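Local coordinates for PnpC (Pseudomonas putida, PDB 3N9T), which probably cleaves the aromatic ring of hydroxyquinol between the two carbons bearing its adjacent hydroxyls, using a bound ferric iron, as an intradiol dioxygenase, at residues 76-81 against 200-205; 150-155 against 218-223; 191-196 against 212-217. All blocks are in the same frame, centred on the assembly; numbering follows the deposited sequence.

Interaction 1: residues 76-81 against 200-205; sequences ILLSDT and GPVGEM. With HGX (1-heptadecanoyl-2-tridecanoyl-3-glycerol-phosphonyl choline), chain B.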
loop_
_atom_site.group_PDB
_atom_site.type_symbol
_atom_site.label_atom_id
_atom_site.label_comp_id
_atom_site.label_asym_id
_atom_site.label_seq_id
_atom_site.Cartn_x
_atom_site.Cartn_y
_atom_site.Cartn_z
ATOM N N ILE A 76 4.246 -0.290 9.577
ATOM C CA ILE A 76 3.928 -1.369 10.512
ATOM C C ILE A 76 2.692 -0.973 11.318
ATOM O O ILE A 76 1.761 -1.760 11.484
ATOM C CB ILE A 76 5.109 -1.679 11.424
ATOM C CG1 ILE A 76 6.268 -2.239 10.575
ATOM C CG2 ILE A 76 4.687 -2.664 12.578
ATOM C CD1 ILE A 76 7.477 -2.800 11.397
ATOM N N LEU A 77 2.669 0.261 11.804
ATOM C CA LEU A 77 1.493 0.724 12.531
ATOM C C LEU A 77 0.242 0.651 11.680
ATOM O O LEU A 77 -0.818 0.321 12.192
ATOM C CB LEU A 77 1.731 2.170 13.042
ATOM C CG LEU A 77 0.730 2.642 14.065
ATOM C CD1 LEU A 77 0.728 1.706 15.291
ATOM C CD2 LEU A 77 1.310 4.012 14.530
ATOM N N LEU A 78 0.341 0.973 10.381
ATOM C CA LEU A 78 -0.824 0.823 9.467
ATOM C C LEU A 78 -1.231 -0.629 9.311
ATOM O O LEU A 78 -2.445 -0.953 9.405
ATOM C CB LEU A 78 -0.485 1.436 8.073
ATOM C CG LEU A 78 -1.569 1.476 6.999
ATOM C CD1 LEU A 78 -2.828 2.276 7.494
ATOM C CD2 LEU A 78 -0.986 2.070 5.693
ATOM N N SER A 79 -0.228 -1.499 9.089
ATOM C CA SER A 79 -0.458 -2.988 9.072
ATOM C C SER A 79 -1.151 -3.440 10.352
ATOM O O SER A 79 -2.149 -4.201 10.304
ATOM C CB SER A 79 0.893 -3.770 8.957
ATOM O OG SER A 79 0.645 -5.180 8.993
ATOM N N ASP A 80 -0.705 -2.888 11.494
ATOM C CA ASP A 80 -1.289 -3.319 12.797
ATOM C C ASP A 80 -2.739 -2.892 12.902
ATOM O O ASP A 80 -3.573 -3.703 13.241
ATOM C CB ASP A 80 -0.547 -2.702 13.980
ATOM C CG ASP A 80 0.918 -3.180 14.122
ATOM O OD1 ASP A 80 1.333 -4.234 13.619
ATOM O OD2 ASP A 80 1.645 -2.493 14.850
ATOM N N THR A 81 -3.018 -1.597 12.624
ATOM C CA THR A 81 -4.356 -1.015 12.769
ATOM C C THR A 81 -5.357 -1.478 11.706
ATOM O O THR A 81 -6.561 -1.318 11.882
ATOM C CB THR A 81 -4.341 0.545 12.846
ATOM O OG1 THR A 81 -3.699 1.083 11.684
ATOM C CG2 THR A 81 -3.570 1.001 14.121
ATOM N N GLY A 200 0.507 10.729 13.162
ATOM C CA GLY A 200 0.859 10.502 11.773
ATOM C C GLY A 200 -0.385 10.189 10.962
ATOM O O GLY A 200 -1.516 10.333 11.448
ATOM N N PRO A 201 -0.185 9.709 9.726
ATOM C CA PRO A 201 -1.336 9.270 8.896
ATOM C C PRO A 201 -2.221 8.216 9.537
ATOM O O PRO A 201 -3.447 8.261 9.350
ATOM C CB PRO A 201 -0.689 8.748 7.605
ATOM C CG PRO A 201 0.742 9.338 7.618
ATOM C CD PRO A 201 1.121 9.679 9.009
ATOM N N VAL A 202 -1.671 7.265 10.280
ATOM C CA VAL A 202 -2.572 6.251 10.929
ATOM C C VAL A 202 -3.575 6.993 11.853
ATOM O O VAL A 202 -4.756 6.724 11.838
ATOM C CB VAL A 202 -1.742 5.223 11.704
ATOM C CG1 VAL A 202 -2.589 4.388 12.673
ATOM C CG2 VAL A 202 -0.958 4.321 10.665
ATOM N N GLY A 203 -3.090 7.997 12.586
ATOM C CA GLY A 203 -4.008 8.794 13.451
ATOM C C GLY A 203 -5.126 9.430 12.662
ATOM O O GLY A 203 -6.267 9.494 13.125
ATOM N N GLU A 204 -4.825 9.858 11.426
ATOM C CA GLU A 204 -5.849 10.452 10.556
ATOM C C GLU A 204 -6.874 9.470 10.119
ATOM O O GLU A 204 -8.079 9.775 10.117
ATOM C CB GLU A 204 -5.252 11.022 9.281
ATOM C CG GLU A 204 -4.546 12.332 9.455
ATOM C CD GLU A 204 -3.802 12.717 8.156
ATOM O OE1 GLU A 204 -4.220 12.264 7.031
ATOM O OE2 GLU A 204 -2.788 13.425 8.277
ATOM N N MET A 205 -6.412 8.290 9.693
ATOM C CA MET A 205 -7.316 7.228 9.342
ATOM C C MET A 205 -8.228 6.824 10.538
ATOM O O MET A 205 -9.443 6.672 10.373
ATOM C CB MET A 205 -6.494 6.005 8.857
ATOM C CG MET A 205 -7.393 4.738 8.524
ATOM S SD MET A 205 -6.287 3.316 8.301
ATOM C CE MET A 205 -6.112 2.880 10.086
HETATM O O11 HGX B . -12.889 9.694 1.783
HETATM C C11 HGX B . -11.736 9.915 1.573
HETATM C C12 HGX B . -11.063 9.170 0.467
HETATM C C13 HGX B . -10.441 7.903 1.001
HETATM C C14 HGX B . -9.619 7.387 -0.149
HETATM C C15 HGX B . -8.976 6.102 0.194
HETATM C C16 HGX B . -8.404 5.517 -1.059
HETATM C C17 HGX B . -7.431 4.431 -0.676
HETATM C C18 HGX B . -7.215 3.570 -1.904
HETATM C C19 HGX B . -5.780 3.100 -1.990
HETATM C C20 HGX B . -5.436 3.024 -3.479
HETATM C C21 HGX B . -4.893 4.345 -4.032
HETATM C C22 HGX B . -3.647 4.237 -4.915
HETATM C C23 HGX B . -3.033 2.836 -5.015
HETATM O O3 HGX B . -11.058 10.890 2.387
HETATM C C3 HGX B . -11.672 11.449 3.545
HETATM C C2 HGX B . -11.024 10.988 4.843
HETATM C C1 HGX B . -11.564 11.870 5.934
HETATM O O3P HGX B . -12.909 11.466 6.136
HETATM O O2 HGX B . -9.611 11.163 4.869
HETATM C C31 HGX B . -8.839 9.947 5.155
HETATM O O31 HGX B . -8.173 9.865 6.158
HETATM C C32 HGX B . -8.710 8.764 4.279
HETATM C C33 HGX B . -7.650 7.914 4.988
HETATM C C34 HGX B . -6.961 7.070 3.949
HETATM C C35 HGX B . -6.822 5.619 4.337
HETATM C C36 HGX B . -6.032 4.959 3.264
HETATM C C37 HGX B . -5.395 3.728 3.881
HETATM C C38 HGX B . -4.822 2.964 2.723
HETATM C C39 HGX B . -3.692 2.065 3.183
HETATM C C40 HGX B . -3.839 0.641 2.671
HETATM C C42 HGX B . -3.162 0.402 1.319
HETATM C C43 HGX B . -1.997 -0.604 1.372
HETATM C C44 HGX B . -2.093 -1.641 2.495
HETATM C C45 HGX B . -0.827 -1.591 3.346
HETATM C C46 HGX B . -1.032 -2.025 4.811
HETATM C C47 HGX B . -0.051 -3.135 5.171
HETATM C C48 HGX B . 1.260 -2.430 5.453
HETATM O O1 HGX B . -13.310 13.779 7.012
HETATM P P1 HGX B . -14.010 12.619 6.297
HETATM O O4 HGX B . -14.601 12.818 4.913
HETATM O O5 HGX B . -15.108 11.949 7.307
HETATM C C4 HGX B . -16.239 12.717 7.771
HETATM C C5 HGX B . -16.208 12.959 9.289
HETATM N N1 HGX B . -15.608 14.236 9.778
HETATM C C6 HGX B . -16.309 14.625 11.019
HETATM C C7 HGX B . -15.702 15.367 8.819
HETATM C C8 HGX B . -14.194 13.996 10.125
#

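Interaction 2: residues 150-155 against 218-223; sequences DVWQTA and HLHFMI. With FE (Fe (III) ion), chain D.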
loop_
_atom_site.group_PDB
_atom_site.type_symbol
_atom_site.label_atom_id
_atom_site.label_comp_id
_atom_site.label_asym_id
_atom_site.label_seq_id
_atom_site.Cartn_x
_atom_site.Cartn_y
_atom_site.Cartn_z
ATOM N N ASP A 150 10.632 -14.219 28.928
ATOM C CA ASP A 150 11.042 -12.802 28.798
ATOM C C ASP A 150 9.776 -12.018 28.851
ATOM O O ASP A 150 8.865 -12.275 28.032
ATOM C CB ASP A 150 11.688 -12.538 27.422
ATOM C CG ASP A 150 13.114 -13.131 27.319
ATOM O OD1 ASP A 150 13.917 -12.883 28.226
ATOM O OD2 ASP A 150 13.380 -13.861 26.347
ATOM N N VAL A 151 9.698 -11.052 29.765
ATOM C CA VAL A 151 8.423 -10.307 29.929
ATOM C C VAL A 151 8.704 -8.829 29.885
ATOM O O VAL A 151 9.764 -8.396 30.308
ATOM C CB VAL A 151 7.687 -10.657 31.251
ATOM C CG1 VAL A 151 7.422 -12.133 31.253
ATOM C CG2 VAL A 151 8.560 -10.299 32.510
ATOM N N TRP A 152 7.728 -8.056 29.402
ATOM C CA TRP A 152 7.861 -6.599 29.379
ATOM C C TRP A 152 6.429 -5.974 29.363
ATOM O O TRP A 152 5.432 -6.590 28.892
ATOM C CB TRP A 152 8.793 -6.151 28.213
ATOM C CG TRP A 152 8.309 -6.375 26.780
ATOM C CD1 TRP A 152 7.768 -5.421 25.907
ATOM C CD2 TRP A 152 8.298 -7.640 26.047
ATOM N NE1 TRP A 152 7.469 -6.044 24.667
ATOM C CE2 TRP A 152 7.792 -7.378 24.738
ATOM C CE3 TRP A 152 8.707 -8.960 26.373
ATOM C CZ2 TRP A 152 7.599 -8.409 23.770
ATOM C CZ3 TRP A 152 8.543 -9.970 25.429
ATOM C CH2 TRP A 152 7.963 -9.686 24.131
ATOM N N GLN A 153 6.321 -4.775 29.908
ATOM C CA GLN A 153 5.047 -4.074 30.001
ATOM C C GLN A 153 5.321 -2.569 30.121
ATOM O O GLN A 153 6.446 -2.154 30.474
ATOM C CB GLN A 153 4.284 -4.528 31.243
ATOM C CG GLN A 153 4.902 -4.232 32.563
ATOM C CD GLN A 153 3.955 -4.580 33.739
ATOM O OE1 GLN A 153 3.964 -5.703 34.199
ATOM N NE2 GLN A 153 3.117 -3.627 34.177
ATOM N N THR A 154 4.301 -1.751 29.835
ATOM C CA THR A 154 4.457 -0.288 29.973
ATOM C C THR A 154 4.438 0.104 31.414
ATOM O O THR A 154 3.951 -0.646 32.267
ATOM C CB THR A 154 3.301 0.507 29.362
ATOM O OG1 THR A 154 2.073 -0.060 29.822
ATOM C CG2 THR A 154 3.351 0.504 27.882
ATOM N N ALA A 155 4.984 1.295 31.699
ATOM C CA ALA A 155 4.824 1.880 33.031
ATOM C C ALA A 155 3.414 2.515 33.119
ATOM O O ALA A 155 2.664 2.470 32.124
ATOM C CB ALA A 155 5.903 2.929 33.244
ATOM N N HIS A 218 -1.866 -4.932 29.070
ATOM C CA HIS A 218 -1.312 -6.264 28.842
ATOM C C HIS A 218 0.081 -6.433 29.343
ATOM O O HIS A 218 0.817 -5.451 29.467
ATOM C CB HIS A 218 -1.303 -6.629 27.356
ATOM C CG HIS A 218 -0.606 -5.619 26.479
ATOM N ND1 HIS A 218 -1.231 -4.487 26.013
ATOM C CD2 HIS A 218 0.652 -5.593 25.962
ATOM C CE1 HIS A 218 -0.374 -3.793 25.264
ATOM N NE2 HIS A 218 0.779 -4.436 25.225
ATOM N N LEU A 219 0.473 -7.713 29.454
ATOM C CA LEU A 219 1.850 -8.062 29.769
ATOM C C LEU A 219 2.347 -8.915 28.583
ATOM O O LEU A 219 1.629 -9.832 28.163
ATOM C CB LEU A 219 1.878 -8.840 31.107
ATOM C CG LEU A 219 3.226 -9.349 31.679
ATOM C CD1 LEU A 219 4.311 -8.205 31.826
ATOM C CD2 LEU A 219 2.976 -10.023 33.035
ATOM N N HIS A 220 3.542 -8.601 28.056
ATOM C CA HIS A 220 4.108 -9.318 26.887
ATOM C C HIS A 220 4.898 -10.478 27.401
ATOM O O HIS A 220 5.556 -10.342 28.407
ATOM C CB HIS A 220 5.066 -8.440 26.088
ATOM C CG HIS A 220 4.404 -7.297 25.346
ATOM N ND1 HIS A 220 3.844 -7.456 24.094
ATOM C CD2 HIS A 220 4.216 -5.988 25.681
ATOM C CE1 HIS A 220 3.342 -6.295 23.684
ATOM N NE2 HIS A 220 3.546 -5.386 24.630
ATOM N N PHE A 221 4.738 -11.656 26.792
ATOM C CA PHE A 221 5.602 -12.833 27.099
ATOM C C PHE A 221 6.268 -13.401 25.831
ATOM O O PHE A 221 5.576 -13.595 24.786
ATOM C CB PHE A 221 4.789 -13.983 27.671
ATOM C CG PHE A 221 4.343 -13.780 29.086
ATOM C CD1 PHE A 221 3.258 -12.918 29.362
ATOM C CD2 PHE A 221 5.014 -14.414 30.148
ATOM C CE1 PHE A 221 2.838 -12.717 30.669
ATOM C CE2 PHE A 221 4.566 -14.236 31.491
ATOM C CZ PHE A 221 3.501 -13.353 31.744
ATOM N N MET A 222 7.572 -13.721 25.942
ATOM C CA MET A 222 8.220 -14.627 25.016
ATOM C C MET A 222 8.806 -15.769 25.834
ATOM O O MET A 222 9.644 -15.541 26.699
ATOM C CB MET A 222 9.344 -13.904 24.247
ATOM C CG MET A 222 10.138 -14.907 23.250
ATOM S SD MET A 222 11.348 -13.976 22.367
ATOM C CE MET A 222 10.757 -14.021 20.762
ATOM N N ILE A 223 8.360 -16.988 25.576
ATOM C CA ILE A 223 8.749 -18.144 26.376
ATOM C C ILE A 223 9.496 -19.125 25.480
ATOM O O ILE A 223 9.032 -19.426 24.383
ATOM C CB ILE A 223 7.489 -18.826 26.957
ATOM C CG1 ILE A 223 6.646 -17.753 27.673
ATOM C CG2 ILE A 223 7.837 -19.982 27.934
ATOM C CD1 ILE A 223 5.471 -18.231 28.373
HETATM FE FE FE D . 2.491 -3.773 24.504
HETATM O O HOH W 1 12.414 -16.191 26.119
HETATM O O HOH W 2 2.244 -3.311 28.299
HETATM O O HOH W 3 3.267 -3.759 22.527
#

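Interaction 3: residues 191-196 against 212-217; sequences PVCYPI and HAWRPA. With FE (Fe (III) ion), chain D.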
loop_
_atom_site.group_PDB
_atom_site.type_symbol
_atom_site.label_atom_id
_atom_site.label_comp_id
_atom_site.label_asym_id
_atom_site.label_seq_id
_atom_site.Cartn_x
_atom_site.Cartn_y
_atom_site.Cartn_z
ATOM N N PRO A 191 -0.618 -3.882 34.853
ATOM C CA PRO A 191 -0.417 -3.152 33.569
ATOM C C PRO A 191 -1.571 -2.149 33.336
ATOM O O PRO A 191 -2.708 -2.412 33.762
ATOM C CB PRO A 191 -0.428 -4.261 32.533
ATOM C CG PRO A 191 -0.044 -5.509 33.306
ATOM C CD PRO A 191 -0.720 -5.324 34.672
ATOM N N VAL A 192 -1.282 -1.032 32.690
ATOM C CA VAL A 192 -2.318 -0.050 32.310
ATOM C C VAL A 192 -2.456 0.071 30.765
ATOM O O VAL A 192 -1.501 -0.167 30.006
ATOM C CB VAL A 192 -2.070 1.344 32.982
ATOM C CG1 VAL A 192 -1.749 1.186 34.529
ATOM C CG2 VAL A 192 -0.868 2.030 32.366
ATOM N N CYS A 193 -3.684 0.380 30.302
ATOM C CA CYS A 193 -3.941 0.630 28.858
ATOM C C CYS A 193 -3.159 1.880 28.392
ATOM O O CYS A 193 -2.828 2.767 29.206
ATOM C CB CYS A 193 -5.451 0.734 28.603
ATOM S SG CYS A 193 -6.289 1.996 29.559
ATOM N N TYR A 194 -2.838 1.965 27.112
ATOM C CA TYR A 194 -2.069 3.097 26.614
ATOM C C TYR A 194 -2.432 3.257 25.122
ATOM O O TYR A 194 -2.875 2.263 24.533
ATOM C CB TYR A 194 -0.562 2.854 26.810
ATOM C CG TYR A 194 -0.022 1.618 26.080
ATOM C CD1 TYR A 194 0.099 0.401 26.736
ATOM C CD2 TYR A 194 0.425 1.687 24.761
ATOM C CE1 TYR A 194 0.632 -0.720 26.112
ATOM C CE2 TYR A 194 0.946 0.556 24.109
ATOM C CZ TYR A 194 1.048 -0.663 24.781
ATOM O OH TYR A 194 1.583 -1.838 24.195
ATOM N N PRO A 195 -2.330 4.498 24.541
ATOM C CA PRO A 195 -2.735 4.676 23.145
ATOM C C PRO A 195 -1.545 4.471 22.216
ATOM O O PRO A 195 -0.391 4.672 22.612
ATOM C CB PRO A 195 -3.180 6.164 23.094
ATOM C CG PRO A 195 -2.116 6.848 24.019
ATOM C CD PRO A 195 -1.929 5.813 25.150
ATOM N N ILE A 196 -1.826 4.064 20.991
ATOM C CA ILE A 196 -0.778 3.980 19.987
ATOM C C ILE A 196 -0.520 5.383 19.399
ATOM O O ILE A 196 -1.383 6.260 19.517
ATOM C CB ILE A 196 -1.163 3.003 18.883
ATOM C CG1 ILE A 196 -2.375 3.564 18.122
ATOM C CG2 ILE A 196 -1.478 1.570 19.438
ATOM C CD1 ILE A 196 -2.398 2.992 16.655
ATOM N N HIS A 212 -10.939 4.676 18.223
ATOM C CA HIS A 212 -10.010 5.143 19.236
ATOM C C HIS A 212 -8.582 4.521 18.997
ATOM O O HIS A 212 -8.440 3.592 18.197
ATOM C CB HIS A 212 -10.585 4.810 20.631
ATOM C CG HIS A 212 -10.540 3.352 20.983
ATOM N ND1 HIS A 212 -9.362 2.645 21.052
ATOM C CD2 HIS A 212 -11.526 2.476 21.303
ATOM C CE1 HIS A 212 -9.625 1.388 21.367
ATOM N NE2 HIS A 212 -10.927 1.264 21.548
ATOM N N ALA A 213 -7.566 5.043 19.669
ATOM C CA ALA A 213 -6.206 4.563 19.505
ATOM C C ALA A 213 -5.705 3.721 20.687
ATOM O O ALA A 213 -4.485 3.597 20.869
ATOM C CB ALA A 213 -5.252 5.777 19.222
ATOM N N TRP A 214 -6.604 3.147 21.503
ATOM C CA TRP A 214 -6.145 2.466 22.734
ATOM C C TRP A 214 -5.850 0.997 22.550
ATOM O O TRP A 214 -6.613 0.252 21.905
ATOM C CB TRP A 214 -7.110 2.612 23.918
ATOM C CG TRP A 214 -7.241 4.005 24.421
ATOM C CD1 TRP A 214 -8.077 4.959 23.940
ATOM C CD2 TRP A 214 -6.500 4.616 25.475
ATOM N NE1 TRP A 214 -7.908 6.133 24.632
ATOM C CE2 TRP A 214 -6.956 5.951 25.589
ATOM C CE3 TRP A 214 -5.533 4.159 26.382
ATOM C CZ2 TRP A 214 -6.483 6.822 26.559
ATOM C CZ3 TRP A 214 -5.056 5.033 27.330
ATOM C CH2 TRP A 214 -5.489 6.365 27.384
ATOM N N ARG A 215 -4.794 0.565 23.220
ATOM C CA ARG A 215 -4.664 -0.844 23.568
ATOM C C ARG A 215 -5.140 -1.184 24.981
ATOM O O ARG A 215 -4.831 -0.450 25.919
ATOM C CB ARG A 215 -3.248 -1.264 23.423
ATOM C CG ARG A 215 -2.754 -0.886 22.013
ATOM C CD ARG A 215 -1.952 -1.985 21.408
ATOM N NE ARG A 215 -2.646 -3.261 21.425
ATOM C CZ ARG A 215 -2.007 -4.410 21.504
ATOM N NH1 ARG A 215 -0.689 -4.414 21.542
ATOM N NH2 ARG A 215 -2.663 -5.553 21.519
ATOM N N PRO A 216 -5.872 -2.296 25.131
ATOM C CA PRO A 216 -6.104 -2.780 26.503
ATOM C C PRO A 216 -4.805 -3.124 27.222
ATOM O O PRO A 216 -3.833 -3.534 26.589
ATOM C CB PRO A 216 -6.912 -4.066 26.319
ATOM C CG PRO A 216 -6.677 -4.477 24.891
ATOM C CD PRO A 216 -6.287 -3.277 24.098
ATOM N N ALA A 217 -4.826 -2.997 28.554
ATOM C CA ALA A 217 -3.677 -3.336 29.408
ATOM C C ALA A 217 -3.182 -4.765 29.184
ATOM O O ALA A 217 -3.974 -5.688 29.029
ATOM C CB ALA A 217 -4.042 -3.083 30.902
HETATM FE FE FE D . 2.491 -3.773 24.504
HETATM O O HOH W 3 3.267 -3.759 22.527
#

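Interaction 1: residues 76-81 against 200-205
Thr81 turns a hydroxyl, not a methyl, to the methionine opposite: its OG1 lies 3.4 Å from Met205 CE, and Val202 CG1 comes up to the same oxygen. The hydroxyl is already engaged, since Thr81 OG1 sits between the backbone N and the carbonyl carbon (chi1 57°) and from there bonds back to Leu77 O at 3.0 Å. Leu77 O also accepts from Thr81 N, the two donors reaching it from opposite faces of its carbonyl plane. The engaged hydroxyl lies among apolar groups, and what meets across the interface is van der Waals packing. Val202 is the central side chain. Its CG2 rests 3.6 Å from Leu78 N on the helical backbone, while its CG1 meets Thr81 CG2 tip to tip and lies 4.0 Å from Leu77 CG. Met205, bent at its last torsion (chi3 84°), brings SD to 3.7 Å from Leu78 CD1, the two chains crossing at about a right angle. The other methyl of Leu78 faces the phospholipid, CD2 standing 3.7 Å from HGX C39, and Ser79 CB touches the end of the same acyl chain at C48. Met32 of the second subunit also packs on Met205. Segments 76-81 and 201-205, their directions 25° apart, join helix 74-81 of the N-terminal helical region to helix 201-209 of the catalytic domain beside the lipid tunnel, the hydrophobic phospholipid site seen at the dimer interface of intradiol dioxygenases.

Interaction 2: residues 150-155 against 218-223
Asp150 pairs with Met222 through two backbone bonds, Asp150 N to Met222 O at 2.8 Å and Met222 N to Asp150 O at 2.9 Å, both nearly straight. Its carboxylate forms a salt bridge with Arg175 on the neighbouring strand 173-177. Val151 follows as a non-hydrogen-bonded pair with Phe221. The two side chains lie side by side, pointing the same way, and Val151 CG1 sits over the face of the phenyl ring, 3.5 Å from Phe221 CD2. Trp152 makes the largest single contribution. With CG between the backbone N and the carbonyl carbon (chi1 67°), its indole lies across His220: His220 CB is over the centre of the six-membered ring, 3.2 Å from Trp152 CE2, and the five-membered ring forms an offset stack with the imidazole, planes 6° apart. This is the antiparallel pairing of strands 148-152 and 214-224 in the beta core of the intradiol dioxygenases, where alternate residues of the second strand, His218 and His220, present NE2 to the ferric iron; Tyr160 and Tyr194 complete the protein ligands. His218 ND1 bonds to Pro216 O, fixing the turn of that ring. His218 CD2 lies over the imidazole face opposite Trp152, so the imidazole lies between the indole and the edge of the His218 ring. An alanine at Trp152 would probably leave one face of that imidazole without its stacking partner and the metal ligand freer to tilt. The backbone pairing here is Trp152 O accepting from His220 N, with a weak return bond. Gln153 sets its chain against Leu219, OE1 3.5 Å from Leu219 CD1, while its amide bonds to Thr188 and Thr189. Thr154 N donates at 3.0 Å to a water also within hydrogen-bonding distance of His218 O.

Interaction 3: residues 191-196 against 212-217
Arg215 rises from its strand beside Tyr194 and Ile196. CB lies 3.7 Å from Tyr194 O, the carbonyl that accepts the backbone bond of Arg215 N at 2.9 Å. CG, anti to the carbonyl carbon (chi1 -53°), packs 3.8 Å from Ile196 CG2, and CD stays on the same methyl. Bends at the second and third torsions then turn the guanidinium so that Tyr194 OH lies obliquely to it, and NH2 ends in a salt bridge with Asp246. NH1 stands 4.3 Å from Tyr194 OH, too far to bond. Tyr194 OH binds the ferric iron at 2.2 Å, the metal lying in the plane of the ring. The short antiparallel pair 194-195 and 214-215 thus carries one of the two tyrosine ligands of the intradiol dioxygenase iron site, set beside the histidine-bearing part of strand 214-224. On the other face of the pair Pro195 CD lies over the six-membered ring of Trp214 in a CH-pi contact; Cys193 SG approaches that ring obliquely, 3.9 Å from Trp214 CE3. Tyr242 stacks on the same indole. Ile196 N bonds to Ala213 O at 2.7 Å, while at the other end Ala217 CB touches Pro191 O at 3.2 Å, an oxygen that also accepts from Asn237.

In the fold
Interactions 2 and 3 share strand 214-224 and the ferric iron: 218-223 supplies two histidines and 191-196 a tyrosine, whose NE2 and OH atoms gather round one metal. Interaction 2 is buried throughout and joins sheet hydrogen bonds to aromatic stacking; interaction 3, nearer the surface, has a shorter ladder, with proline, cysteine and tryptophan on its more exposed side. Interaction 1 is also buried, but pairs helices by apolar contacts and borders lipid rather than metal. It touches interaction 3 through Ile196, whose CD1 packs on Leu77 and Thr81, while helix 201-209 follows strand 194-195 and precedes strand 214-224. Interactions 1 and 2 do not touch.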